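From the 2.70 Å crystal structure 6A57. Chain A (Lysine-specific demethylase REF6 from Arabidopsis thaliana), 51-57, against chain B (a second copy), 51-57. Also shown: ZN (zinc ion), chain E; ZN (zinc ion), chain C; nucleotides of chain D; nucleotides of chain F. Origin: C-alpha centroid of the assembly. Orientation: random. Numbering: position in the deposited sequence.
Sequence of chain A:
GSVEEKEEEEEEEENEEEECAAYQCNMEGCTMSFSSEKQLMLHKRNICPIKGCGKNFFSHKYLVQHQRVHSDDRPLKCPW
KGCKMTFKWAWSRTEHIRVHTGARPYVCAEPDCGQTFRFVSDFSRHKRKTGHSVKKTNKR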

ATOM      1  N   LYS A  51       4.548  -9.590  -2.228  1.00 46.22           N
ATOM      2  CA  LYS A  51       3.265 -10.072  -1.710  1.00 46.63           C
ATOM      3  C   LYS A  51       2.703  -9.050  -0.719  1.00 44.14           C
ATOM      4  O   LYS A  51       3.436  -8.533   0.117  1.00 43.01           O
ATOM      5  N   GLY A  52       1.416  -8.732  -0.855  1.00 42.97           N
ATOM      6  CA  GLY A  52       0.753  -7.725  -0.014  1.00 42.28           C
ATOM      7  C   GLY A  52       0.732  -6.302  -0.559  1.00 41.92           C
ATOM      8  O   GLY A  52      -0.025  -5.472  -0.059  1.00 42.09           O
ATOM      9  N   CYS A  53       1.552  -6.013  -1.575  1.00 41.42           N
ATOM     10  CA  CYS A  53       1.625  -4.680  -2.180  1.00 40.96           C
ATOM     11  C   CYS A  53       0.690  -4.596  -3.398  1.00 40.85           C
ATOM     12  O   CYS A  53      -0.480  -4.224  -3.247  1.00 39.84           O
ATOM     13  N   GLY A  54       1.179  -4.972  -4.581  1.00 42.00           N
ATOM     14  CA  GLY A  54       0.357  -4.994  -5.796  1.00 43.22           C
ATOM     15  C   GLY A  54      -0.079  -3.630  -6.306  1.00 44.68           C
ATOM     16  O   GLY A  54      -1.122  -3.513  -6.953  1.00 45.63           O
ATOM     17  N   LYS A  55       0.723  -2.604  -6.026  1.00 44.88           N
ATOM     18  CA  LYS A  55       0.402  -1.241  -6.427  1.00 44.60           C
ATOM     19  C   LYS A  55       0.781  -1.021  -7.882  1.00 44.38           C
ATOM     20  O   LYS A  55       1.820  -1.504  -8.320  1.00 41.94           O
ATOM     21  N   ASN A  56      -0.069  -0.292  -8.610  1.00 45.80           N
ATOM     22  CA  ASN A  56       0.245   0.198  -9.957  1.00 46.98           C
ATOM     23  C   ASN A  56       1.085   1.458  -9.844  1.00 47.74           C
ATOM     24  O   ASN A  56       0.967   2.198  -8.869  1.00 46.03           O
ATOM     25  N   PHE A  57       1.934   1.702 -10.836  1.00 50.95           N
ATOM     26  CA  PHE A  57       2.783   2.897 -10.861  1.00 55.05           C
ATOM     27  C   PHE A  57       2.792   3.529 -12.245  1.00 58.50           C
ATOM     28  O   PHE A  57       2.655   2.834 -13.251  1.00 60.85           O
TER
ATOM     29  N   LYS B  51      -5.989   8.324  -3.533  1.00 46.22           N
ATOM     30  CA  LYS B  51      -4.665   8.841  -3.887  1.00 46.63           C
ATOM     31  C   LYS B  51      -3.619   8.246  -2.943  1.00 44.14           C
ATOM     32  O   LYS B  51      -3.842   8.177  -1.739  1.00 43.01           O
ATOM     33  N   GLY B  52      -2.506   7.774  -3.504  1.00 42.97           N
ATOM     34  CA  GLY B  52      -1.440   7.122  -2.731  1.00 42.28           C
ATOM     35  C   GLY B  52      -1.526   5.605  -2.613  1.00 41.92           C
ATOM     36  O   GLY B  52      -0.547   4.970  -2.225  1.00 42.09           O
ATOM     37  N   CYS B  53      -2.683   5.020  -2.943  1.00 41.42           N
ATOM     38  CA  CYS B  53      -2.887   3.571  -2.866  1.00 40.96           C
ATOM     39  C   CYS B  53      -2.598   2.920  -4.229  1.00 40.85           C
ATOM     40  O   CYS B  53      -1.454   2.524  -4.488  1.00 39.84           O
ATOM     41  N   GLY B  54      -3.601   2.843  -5.104  1.00 42.00           N
ATOM     42  CA  GLY B  54      -3.421   2.300  -6.456  1.00 43.22           C
ATOM     43  C   GLY B  54      -3.128   0.810  -6.520  1.00 44.68           C
ATOM     44  O   GLY B  54      -2.482   0.343  -7.461  1.00 45.63           O
ATOM     45  N   LYS B  55      -3.613   0.063  -5.528  1.00 44.88           N
ATOM     46  CA  LYS B  55      -3.373  -1.372  -5.454  1.00 44.60           C
ATOM     47  C   LYS B  55      -4.343  -2.111  -6.361  1.00 44.38           C
ATOM     48  O   LYS B  55      -5.510  -1.740  -6.435  1.00 41.94           O
ATOM     49  N   ASN B  56      -3.844  -3.148  -7.038  1.00 45.80           N
ATOM     50  CA  ASN B  56      -4.681  -4.098  -7.781  1.00 46.98           C
ATOM     51  C   ASN B  56      -5.250  -5.121  -6.813  1.00 47.74           C
ATOM     52  O   ASN B  56      -4.633  -5.422  -5.793  1.00 46.03           O
ATOM     53  N   PHE B  57      -6.427  -5.652  -7.128  1.00 50.95           N
ATOM     54  CA  PHE B  57      -7.073  -6.669  -6.293  1.00 55.05           C
ATOM     55  C   PHE B  57      -7.641  -7.793  -7.146  1.00 58.50           C
ATOM     56  O   PHE B  57      -8.041  -7.571  -8.288  1.00 60.85           O
TER

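A two-fold axis repeats each contact between different atoms, while an atom that meets its own counterpart across the axis does so once. The two zinc-bearing loops of REF6 illustrate the principle on a small scale, burying 418 Å² between them.

The backbone provides the frame. A:Lys55 and B:Lys55 form a single bridge, their CA atoms 3.9 Å apart, and A:Asn56 N donates a nearly straight hydrogen bond of 2.7 Å to B:Gly54 O, repeated from B:Asn56 N to A:Gly54 O. At A:Gly54 and B:Gly54 a CB would point toward the partner without clashing, and it is the positive phi that favours glycine.

Among the polar side chains, both asparagines leave CA sideways, but with chi1 m and chi2 near -60° their ends come nearer the other copy. A:Asn56 ND2 donates to B:Asn56 OD1 at 2.7 Å, and B:Asn56 ND2 returns the bond to A:Asn56 OD1, giving a reciprocal amide pair. The lysines also start sideways. Their m, t, t, t rotamers extend them along the partner loop, so that A:Lys55 NZ reaches B:Gly52 O at 2.8 Å and B:Lys55 NZ reaches A:Gly52 O likewise.

The same lysine chains also make van der Waals contacts: A:Lys55 CG lies 3.5 Å from B:Lys55 CG, methylene on methylene, and A:Lys55 CD rests against a carbonyl oxygen, B:Cys53 O, at 3.3 Å.

Bound groups complete the arrangement. A:Lys55 NZ also donates to OP1 of DG9 in chain F at 3.0 Å, and B:Lys55 NZ to OP1 of DG9 in chain D, so each ammonium joins the partner backbone to DNA. A:Cys53 and B:Cys53 point away, chi1 t, and each SG binds its zinc at 2.3 Å. A:Phe57 and B:Phe57 contribute nothing to the interface; each ring presents its edge to a DG9 O5'.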

ATOM      1  CB  LYS A  51       3.399 -11.460  -1.060  1.00 49.27           C
ATOM      2  CG  LYS A  51       2.120 -12.287  -1.160  1.00 54.22           C
ATOM      3  CD  LYS A  51       1.990 -13.388  -0.107  1.00 57.70           C
ATOM      4  CE  LYS A  51       2.869 -14.600  -0.401  1.00 60.86           C
ATOM      5  NZ  LYS A  51       2.443 -15.388  -1.594  1.00 62.83           N
ATOM      6  CB  CYS A  53       3.084  -4.332  -2.511  1.00 40.57           C
ATOM      7  SG  CYS A  53       3.311  -2.701  -3.237  1.00 39.94           S
ATOM      8  CB  LYS A  55       1.148  -0.223  -5.557  1.00 45.20           C
ATOM      9  CG  LYS A  55       0.611  -0.091  -4.139  1.00 44.84           C
ATOM     10  CD  LYS A  55       1.317   1.028  -3.391  1.00 43.88           C
ATOM     11  CE  LYS A  55       0.628   1.360  -2.082  1.00 43.57           C
ATOM     12  NZ  LYS A  55       1.003   2.714  -1.593  1.00 43.43           N
ATOM     13  CB  ASN A  56      -1.028   0.521 -10.736  1.00 47.08           C
ATOM     14  CG  ASN A  56      -1.928  -0.680 -10.900  1.00 47.77           C
ATOM     15  OD1 ASN A  56      -1.533  -1.687 -11.482  1.00 56.89           O
ATOM     16  ND2 ASN A  56      -3.146  -0.584 -10.383  1.00 49.41           N
ATOM     17  CB  PHE A  57       4.208   2.551 -10.414  1.00 54.93           C
ATOM     18  CG  PHE A  57       4.284   2.087  -8.989  1.00 54.74           C
ATOM     19  CD1 PHE A  57       4.140   0.741  -8.677  1.00 55.10           C
ATOM     20  CD2 PHE A  57       4.458   2.999  -7.955  1.00 55.10           C
ATOM     21  CE1 PHE A  57       4.183   0.309  -7.364  1.00 54.82           C
ATOM     22  CE2 PHE A  57       4.504   2.571  -6.636  1.00 55.42           C
ATOM     23  CZ  PHE A  57       4.365   1.224  -6.342  1.00 55.53           C
TER
ATOM     24  CB  LYS B  51      -4.629  10.379  -3.856  1.00 49.27           C
ATOM     25  CG  LYS B  51      -3.621  10.968  -4.840  1.00 54.22           C
ATOM     26  CD  LYS B  51      -3.140  12.377  -4.491  1.00 57.70           C
ATOM     27  CE  LYS B  51      -4.173  13.454  -4.811  1.00 60.86           C
ATOM     28  NZ  LYS B  51      -4.410  13.659  -6.269  1.00 62.83           N
ATOM     29  CB  CYS B  53      -4.297   3.266  -2.337  1.00 40.57           C
ATOM     30  SG  CYS B  53      -4.664   1.513  -2.169  1.00 39.94           S
ATOM     31  CB  LYS B  55      -3.543  -1.883  -4.020  1.00 45.20           C
ATOM     32  CG  LYS B  55      -2.415  -1.494  -3.074  1.00 44.84           C
ATOM     33  CD  LYS B  55      -2.594  -2.150  -1.714  1.00 43.88           C
ATOM     34  CE  LYS B  55      -1.360  -2.003  -0.846  1.00 43.57           C
ATOM     35  NZ  LYS B  55      -1.339  -3.008   0.251  1.00 43.43           N
ATOM     36  CB  ASN B  56      -3.869  -4.827  -8.849  1.00 47.08           C
ATOM     37  CG  ASN B  56      -3.264  -3.885  -9.861  1.00 47.77           C
ATOM     38  OD1 ASN B  56      -3.976  -3.157 -10.548  1.00 56.89           O
ATOM     39  ND2 ASN B  56      -1.940  -3.889  -9.957  1.00 49.41           N
ATOM     40  CB  PHE B  57      -8.170  -6.035  -5.431  1.00 54.93           C
ATOM     41  CG  PHE B  57      -7.643  -5.040  -4.440  1.00 54.74           C
ATOM     42  CD1 PHE B  57      -7.508  -3.702  -4.788  1.00 55.10           C
ATOM     43  CD2 PHE B  57      -7.241  -5.446  -3.172  1.00 55.10           C
ATOM     44  CE1 PHE B  57      -6.997  -2.783  -3.889  1.00 54.82           C
ATOM     45  CE2 PHE B  57      -6.730  -4.528  -2.266  1.00 55.42           C
ATOM     46  CZ  PHE B  57      -6.607  -3.196  -2.626  1.00 55.53           C
TER
HETATM   47 ZN    ZN E1402       5.587  -2.608  -3.327  1.00 38.67          ZN
HETATM   48 ZN    ZN C1402      -6.714   1.617  -1.180  1.00 38.67          ZN
ATOM     49  P    DG D   9      -4.986  -5.071   1.428  1.00 29.86           P
ATOM     50  OP1  DG D   9      -3.928  -4.035   1.300  1.00 31.21           O
ATOM     51  OP2  DG D   9      -6.404  -4.669   1.554  1.00 29.75           O
ATOM     52  O5'  DG D   9      -4.787  -6.057   0.195  1.00 31.65           O
ATOM     53  C5'  DG D   9      -3.475  -6.352  -0.324  1.00 31.97           C
ATOM     54  C4'  DG D   9      -3.415  -7.780  -0.817  1.00 32.77           C
ATOM     55  O4'  DG D   9      -3.488  -8.686   0.308  1.00 32.86           O
ATOM     56  C3'  DG D   9      -4.534  -8.208  -1.770  1.00 33.20           C
ATOM     57  O3'  DG D   9      -3.927  -9.034  -2.767  1.00 35.52           O
ATOM     58  C2'  DG D   9      -5.497  -8.962  -0.867  1.00 32.63           C
ATOM     59  C1'  DG D   9      -4.550  -9.616   0.125  1.00 31.40           C
ATOM     60  N9   DG D   9      -5.105  -9.906   1.443  1.00 29.51           N
ATOM     61  C8   DG D   9      -5.884  -9.076   2.210  1.00 29.52           C
ATOM     62  N7   DG D   9      -6.192  -9.590   3.370  1.00 28.77           N
ATOM     63  C5   DG D   9      -5.554 -10.820   3.381  1.00 28.80           C
ATOM     64  C6   DG D   9      -5.522 -11.829   4.378  1.00 29.04           C
ATOM     65  O6   DG D   9      -6.064 -11.832   5.491  1.00 28.53           O
ATOM     66  N1   DG D   9      -4.759 -12.922   3.975  1.00 28.56           N
ATOM     67  C2   DG D   9      -4.108 -13.029   2.770  1.00 29.13           C
ATOM     68  N2   DG D   9      -3.418 -14.162   2.568  1.00 29.46           N
ATOM     69  N3   DG D   9      -4.134 -12.097   1.831  1.00 29.71           N
ATOM     70  C4   DG D   9      -4.870 -11.028   2.201  1.00 29.32           C
ATOM     71  P    DG F   9       4.565   4.702  -3.110  1.00 29.86           P
ATOM     72  OP1  DG F   9       3.671   3.810  -2.326  1.00 31.21           O
ATOM     73  OP2  DG F   9       5.920   4.244  -3.488  1.00 29.75           O
ATOM     74  O5'  DG F   9       3.736   5.133  -4.397  1.00 31.65           O
ATOM     75  C5'  DG F   9       2.308   5.328  -4.339  1.00 31.97           C
ATOM     76  C4'  DG F   9       1.892   6.441  -5.272  1.00 32.77           C
ATOM     77  O4'  DG F   9       2.373   7.707  -4.763  1.00 32.86           O
ATOM     78  C3'  DG F   9       2.414   6.344  -6.708  1.00 33.20           C
ATOM     79  O3'  DG F   9       1.344   6.763  -7.559  1.00 35.52           O
ATOM     80  C2'  DG F   9       3.600   7.295  -6.717  1.00 32.63           C
ATOM     81  C1'  DG F   9       3.142   8.379  -5.756  1.00 31.40           C
ATOM     82  N9   DG F   9       4.198   9.110  -5.065  1.00 29.51           N
ATOM     83  C8   DG F   9       5.317   8.579  -4.474  1.00 29.52           C
ATOM     84  N7   DG F   9       6.062   9.477  -3.888  1.00 28.77           N
ATOM     85  C5   DG F   9       5.378  10.667  -4.079  1.00 28.80           C
ATOM     86  C6   DG F   9       5.699  11.986  -3.666  1.00 29.04           C
ATOM     87  O6   DG F   9       6.681  12.376  -3.020  1.00 28.53           O
ATOM     88  N1   DG F   9       4.733  12.900  -4.078  1.00 28.56           N
ATOM     89  C2   DG F   9       3.602  12.585  -4.791  1.00 29.13           C
ATOM     90  N2   DG F   9       2.786  13.608  -5.091  1.00 29.46           N
ATOM     91  N3   DG F   9       3.295  11.360  -5.186  1.00 29.71           N
ATOM     92  C4   DG F   9       4.220  10.457  -4.797  1.00 29.32           C